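Local coordinates for protein phospholethanolamine N-methyltransferase 2 (Haemonchus contortus, PDB 4KRI) that probably catalyses the S-adenosylmethionine-dependent N-methylation of phosphomonomethylethanolamine on the nematode route to phosphocholine, at residues 5-10 and 36-41; 31-36 and 51-56. All coordinates share one frame; numbering follows the deposited sequence.

Contact 1. Residues 5-10 and 36-41; sequences AVERQL and RKALTE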
# COMPACT_ATOMS: atom_id res chain seq x y z
N ALA A 5 14.88 -9.46 16.83
CA ALA A 5 14.42 -9.41 15.45
C ALA A 5 13.77 -8.06 15.13
O ALA A 5 13.83 -7.60 13.99
CB ALA A 5 13.45 -10.56 15.15
N VAL A 6 13.15 -7.43 16.13
CA VAL A 6 12.49 -6.15 15.88
C VAL A 6 13.49 -5.05 15.53
O VAL A 6 13.29 -4.30 14.56
CB VAL A 6 11.67 -5.69 17.08
CG1 VAL A 6 11.10 -4.31 16.82
CG2 VAL A 6 10.55 -6.67 17.32
N GLU A 7 14.56 -4.93 16.31
CA GLU A 7 15.55 -3.90 16.03
C GLU A 7 16.23 -4.12 14.69
O GLU A 7 16.56 -3.16 13.99
CB GLU A 7 16.59 -3.81 17.16
CG GLU A 7 16.07 -3.11 18.40
CD GLU A 7 15.14 -3.96 19.23
OE1 GLU A 7 15.35 -5.19 19.28
OE2 GLU A 7 14.21 -3.41 19.85
N ARG A 8 16.43 -5.38 14.30
CA ARG A 8 16.99 -5.65 12.99
C ARG A 8 16.05 -5.16 11.89
O ARG A 8 16.51 -4.60 10.90
CB ARG A 8 17.36 -7.12 12.82
CG ARG A 8 18.61 -7.47 13.64
CD ARG A 8 19.11 -8.87 13.36
NE ARG A 8 19.47 -9.05 11.96
CZ ARG A 8 20.69 -8.89 11.46
NH1 ARG A 8 21.70 -8.53 12.25
NH2 ARG A 8 20.91 -9.10 10.17
N GLN A 9 14.75 -5.34 12.09
CA GLN A 9 13.80 -4.86 11.08
C GLN A 9 13.78 -3.33 11.00
O GLN A 9 13.65 -2.77 9.91
CB GLN A 9 12.39 -5.43 11.34
CG GLN A 9 11.46 -5.19 10.17
CD GLN A 9 10.00 -5.53 10.45
OE1 GLN A 9 9.66 -6.14 11.47
NE2 GLN A 9 9.13 -5.15 9.52
N LEU A 10 13.92 -2.65 12.15
CA LEU A 10 13.95 -1.19 12.14
C LEU A 10 15.11 -0.69 11.28
O LEU A 10 14.96 0.26 10.51
CB LEU A 10 14.07 -0.61 13.55
CG LEU A 10 12.86 -0.86 14.46
CD1 LEU A 10 13.03 -0.13 15.77
CD2 LEU A 10 11.60 -0.42 13.76
N ARG A 36 17.07 -0.25 23.16
CA ARG A 36 17.96 0.83 22.73
C ARG A 36 19.38 0.34 22.45
O ARG A 36 19.99 0.70 21.44
CB ARG A 36 17.97 1.96 23.77
CG ARG A 36 18.85 3.15 23.40
CD ARG A 36 20.14 3.13 24.20
NE ARG A 36 19.87 3.05 25.64
CZ ARG A 36 20.81 2.92 26.57
NH1 ARG A 36 22.09 2.84 26.21
NH2 ARG A 36 20.48 2.85 27.85
N LYS A 37 19.90 -0.50 23.34
CA LYS A 37 21.24 -1.06 23.16
C LYS A 37 21.31 -2.04 21.98
O LYS A 37 22.33 -2.12 21.29
CB LYS A 37 21.71 -1.75 24.44
CG LYS A 37 21.92 -0.80 25.60
CD LYS A 37 21.97 -1.57 26.90
CE LYS A 37 22.24 -0.66 28.08
NZ LYS A 37 22.43 -1.45 29.32
N ALA A 38 20.23 -2.79 21.77
CA ALA A 38 20.13 -3.67 20.61
C ALA A 38 20.21 -2.88 19.30
O ALA A 38 20.79 -3.33 18.32
CB ALA A 38 18.84 -4.47 20.66
N LEU A 39 19.59 -1.70 19.29
CA LEU A 39 19.68 -0.82 18.13
C LEU A 39 21.11 -0.30 17.95
O LEU A 39 21.63 -0.28 16.83
CB LEU A 39 18.73 0.37 18.27
CG LEU A 39 17.26 0.20 17.88
CD1 LEU A 39 16.47 1.45 18.25
CD2 LEU A 39 17.14 -0.09 16.39
N THR A 40 21.74 0.10 19.04
CA THR A 40 23.09 0.66 18.98
C THR A 40 24.09 -0.34 18.43
O THR A 40 24.95 0.02 17.62
CB THR A 40 23.56 1.15 20.37
OG1 THR A 40 22.72 2.23 20.81
CG2 THR A 40 25.00 1.64 20.30
N GLU A 41 23.98 -1.60 18.84
CA GLU A 41 24.94 -2.63 18.42
C GLU A 41 24.81 -2.98 16.94
O GLU A 41 25.66 -3.67 16.39
CB GLU A 41 24.80 -3.91 19.27
CG GLU A 41 25.34 -3.80 20.69
CD GLU A 41 26.82 -3.41 20.75
OE1 GLU A 41 27.68 -4.17 20.25
OE2 GLU A 41 27.12 -2.34 21.32
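E7 and L39 carry this contact, and they touch through carbon. The two side chains cross at about a right angle. CG of E7 lies 3.6 Å from CG of L39. The CB of E7 is 3.8 Å from CD2 of L39, so the inner part of the glutamate chain rests on the leucine fork. E7 CG stands beside the backbone N, and a bend at the next torsion (chi2 76°) turns the carboxylate away from the leucine and toward A38. There OE1 of E7 comes within 3.8 Å of the A38 methyl, CB. This is van der Waals packing, and CG of E7 is equally near the same methyl. E7 thus spans two successive residues of helix 33-40.

The backbones approach most closely at the same place, where CA of E7 is 5.6 Å from CA of L39. The axes of the two short helical segments come within 9.1 Å, at an angle of 49°. The helices lie side by side over parallel strands of the N-terminal half of the chain, an alpha/beta arrangement that resembles a methyltransferase-like fold. L39 also reaches I28 and I68 on two neighbouring strands. E7 touches N70 on the second of these.

L10 sits one turn beyond E7 and adds a lighter touch: its CD1 is 4.2 Å from CD2 of L39. L10 also touches N70, I101 and R103, which brings it onto strands 64-70 and 98-105. No hydrogen bond links the two segments.

Contact 2. Residues 31-36 and 51-56; sequences PQDDQR and FCKEVD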
# COMPACT_ATOMS: atom_id res chain seq x y z
N PRO A 31 12.75 4.58 25.34
CA PRO A 31 12.76 4.57 26.81
C PRO A 31 13.21 3.24 27.41
O PRO A 31 13.61 3.21 28.57
CB PRO A 31 11.30 4.87 27.17
CG PRO A 31 10.52 4.37 26.01
CD PRO A 31 11.38 4.63 24.80
N GLN A 32 13.14 2.15 26.64
CA GLN A 32 13.55 0.84 27.15
C GLN A 32 15.01 0.53 26.81
O GLN A 32 15.36 0.36 25.65
CB GLN A 32 12.60 -0.26 26.64
CG GLN A 32 13.04 -1.68 26.97
CD GLN A 32 13.20 -1.95 28.47
OE1 GLN A 32 14.27 -2.38 28.92
NE2 GLN A 32 12.14 -1.71 29.23
N ASP A 33 15.85 0.44 27.84
CA ASP A 33 17.30 0.39 27.64
C ASP A 33 17.80 -0.81 26.84
O ASP A 33 18.73 -0.68 26.03
CB ASP A 33 18.02 0.47 28.99
CG ASP A 33 17.77 1.79 29.70
OD1 ASP A 33 17.45 1.77 30.91
OD2 ASP A 33 17.90 2.85 29.04
N ASP A 34 17.19 -1.97 27.04
CA ASP A 34 17.61 -3.16 26.32
C ASP A 34 17.36 -3.07 24.80
O ASP A 34 18.23 -3.42 24.00
CB ASP A 34 16.96 -4.40 26.92
CG ASP A 34 17.35 -4.62 28.37
OD1 ASP A 34 18.56 -4.53 28.69
OD2 ASP A 34 16.45 -4.85 29.20
N GLN A 35 16.18 -2.59 24.41
CA GLN A 35 15.89 -2.38 22.99
C GLN A 35 16.82 -1.31 22.39
O GLN A 35 17.32 -1.46 21.28
CB GLN A 35 14.42 -2.01 22.79
CG GLN A 35 13.45 -3.13 23.17
CD GLN A 35 12.03 -2.64 23.39
OE1 GLN A 35 11.70 -1.49 23.09
NE2 GLN A 35 11.18 -3.52 23.91
N ARG A 36 17.07 -0.25 23.16
CA ARG A 36 17.96 0.83 22.73
C ARG A 36 19.38 0.34 22.45
O ARG A 36 19.99 0.70 21.44
CB ARG A 36 17.97 1.96 23.77
CG ARG A 36 18.85 3.15 23.40
CD ARG A 36 20.14 3.13 24.20
NE ARG A 36 19.87 3.05 25.64
CZ ARG A 36 20.81 2.92 26.57
NH1 ARG A 36 22.09 2.84 26.21
NH2 ARG A 36 20.48 2.85 27.85
N PHE A 51 21.77 8.77 22.21
CA PHE A 51 20.47 8.25 22.63
C PHE A 51 19.79 9.08 23.72
O PHE A 51 20.45 9.70 24.56
CB PHE A 51 20.55 6.77 23.03
CG PHE A 51 21.24 6.53 24.34
CD1 PHE A 51 20.53 6.56 25.53
CD2 PHE A 51 22.60 6.23 24.38
CE1 PHE A 51 21.16 6.32 26.74
CE2 PHE A 51 23.24 5.99 25.58
CZ PHE A 51 22.52 6.04 26.76
N CYS A 52 18.47 9.07 23.70
CA CYS A 52 17.72 9.68 24.79
C CYS A 52 16.46 8.90 25.11
O CYS A 52 16.04 8.04 24.34
CB CYS A 52 17.41 11.14 24.48
SG CYS A 52 16.64 11.46 22.88
N LYS A 53 15.87 9.21 26.26
CA LYS A 53 14.77 8.41 26.77
C LYS A 53 13.47 9.20 26.91
O LYS A 53 12.43 8.63 27.24
CB LYS A 53 15.19 7.78 28.11
CG LYS A 53 16.52 7.03 28.01
CD LYS A 53 17.14 6.74 29.37
CE LYS A 53 16.22 5.89 30.22
NZ LYS A 53 16.85 5.49 31.51
N GLU A 54 13.54 10.50 26.64
CA GLU A 54 12.34 11.35 26.63
C GLU A 54 12.44 12.31 25.47
O GLU A 54 13.55 12.65 25.04
CB GLU A 54 12.23 12.14 27.94
CG GLU A 54 11.34 11.50 29.00
CD GLU A 54 11.22 12.35 30.27
OE1 GLU A 54 11.05 13.58 30.16
OE2 GLU A 54 11.31 11.78 31.38
N VAL A 55 11.30 12.76 24.96
CA VAL A 55 11.34 13.60 23.76
C VAL A 55 11.98 14.96 23.99
O VAL A 55 12.57 15.54 23.08
CB VAL A 55 9.97 13.69 23.01
CG1 VAL A 55 8.95 12.75 23.62
CG2 VAL A 55 9.46 15.13 22.93
N ASP A 56 11.92 15.47 25.22
CA ASP A 56 12.52 16.78 25.48
C ASP A 56 14.04 16.77 25.30
O ASP A 56 14.65 17.81 25.04
CB ASP A 56 12.11 17.31 26.85
CG ASP A 56 10.69 17.85 26.86
OD1 ASP A 56 10.52 19.06 26.62
OD2 ASP A 56 9.75 17.05 27.07
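A beta-alpha-beta unit is built from strand 25-29, helix 33-40 and strand 48-52, and this contact joins the first turn of its helix to the end of its second strand. R36 and F51 are the main pair. The guanidinium lies flat on one face of the phenyl ring, with centres 3.7 Å apart and planes only 8° from parallel. NH1 of R36 is set toward the rim, 3.3 Å from CZ of F51. The stack is also a cation-pi contact. CD of R36 adds a CH-pi contact over the same face, 3.8 Å from the ring centroid. R36 leaves the helix with CG anti to the backbone N (chi1 -179°), then bends at chi2 and chi3, which lays the guanidinium along the ring.

D33, one turn earlier, helps hold that group in place. NH2 of R36 gives OD2 of D33 a nearly straight hydrogen bond of 2.8 Å (165°), part of a salt bridge. The acceptor lies in the guanidinium plane, but the donor meets the carboxylate from above its plane. K53 crosses the aspartate at about a right angle. Its CE is 3.7 Å from OD2 of D33, and its NZ lies 3.8 Å from both OD1 and OD2 of D33, a long salt bridge. D33, R36 and K53 form a small salt-bridge network, with the aspartate between the two basic groups. The P31 ring rests on the backbone of K53, its CB 3.9 Å from K53 O. Backbone hydrogen bonds of C52 with I28 and C30 join strand 48-52 to the end of strand 25-29, the parallel pairing typical of a beta-alpha-beta crossover.

Both contacts use helix 33-40, and their centres lie 12 Å apart. R36 belongs to both but makes contact only in contact 2. Contact 1 is largely buried. It sets the helix against helix 5-18 through carbon contacts and uses no hydrogen bond. Contact 2 lies at the surface, where the start of the same helix meets the end of strand 48-52 through charge and a cation-pi stack. The chemistry follows the place: leucines, an alanine methyl and the stem of a glutamate inside, and arginine, aspartate, lysine and phenylalanine outside. The two also touch directly, as OE2 of E7 packs 3.3 Å from CB of Q35. Both lie in the N-terminal half, away from the bound ligands.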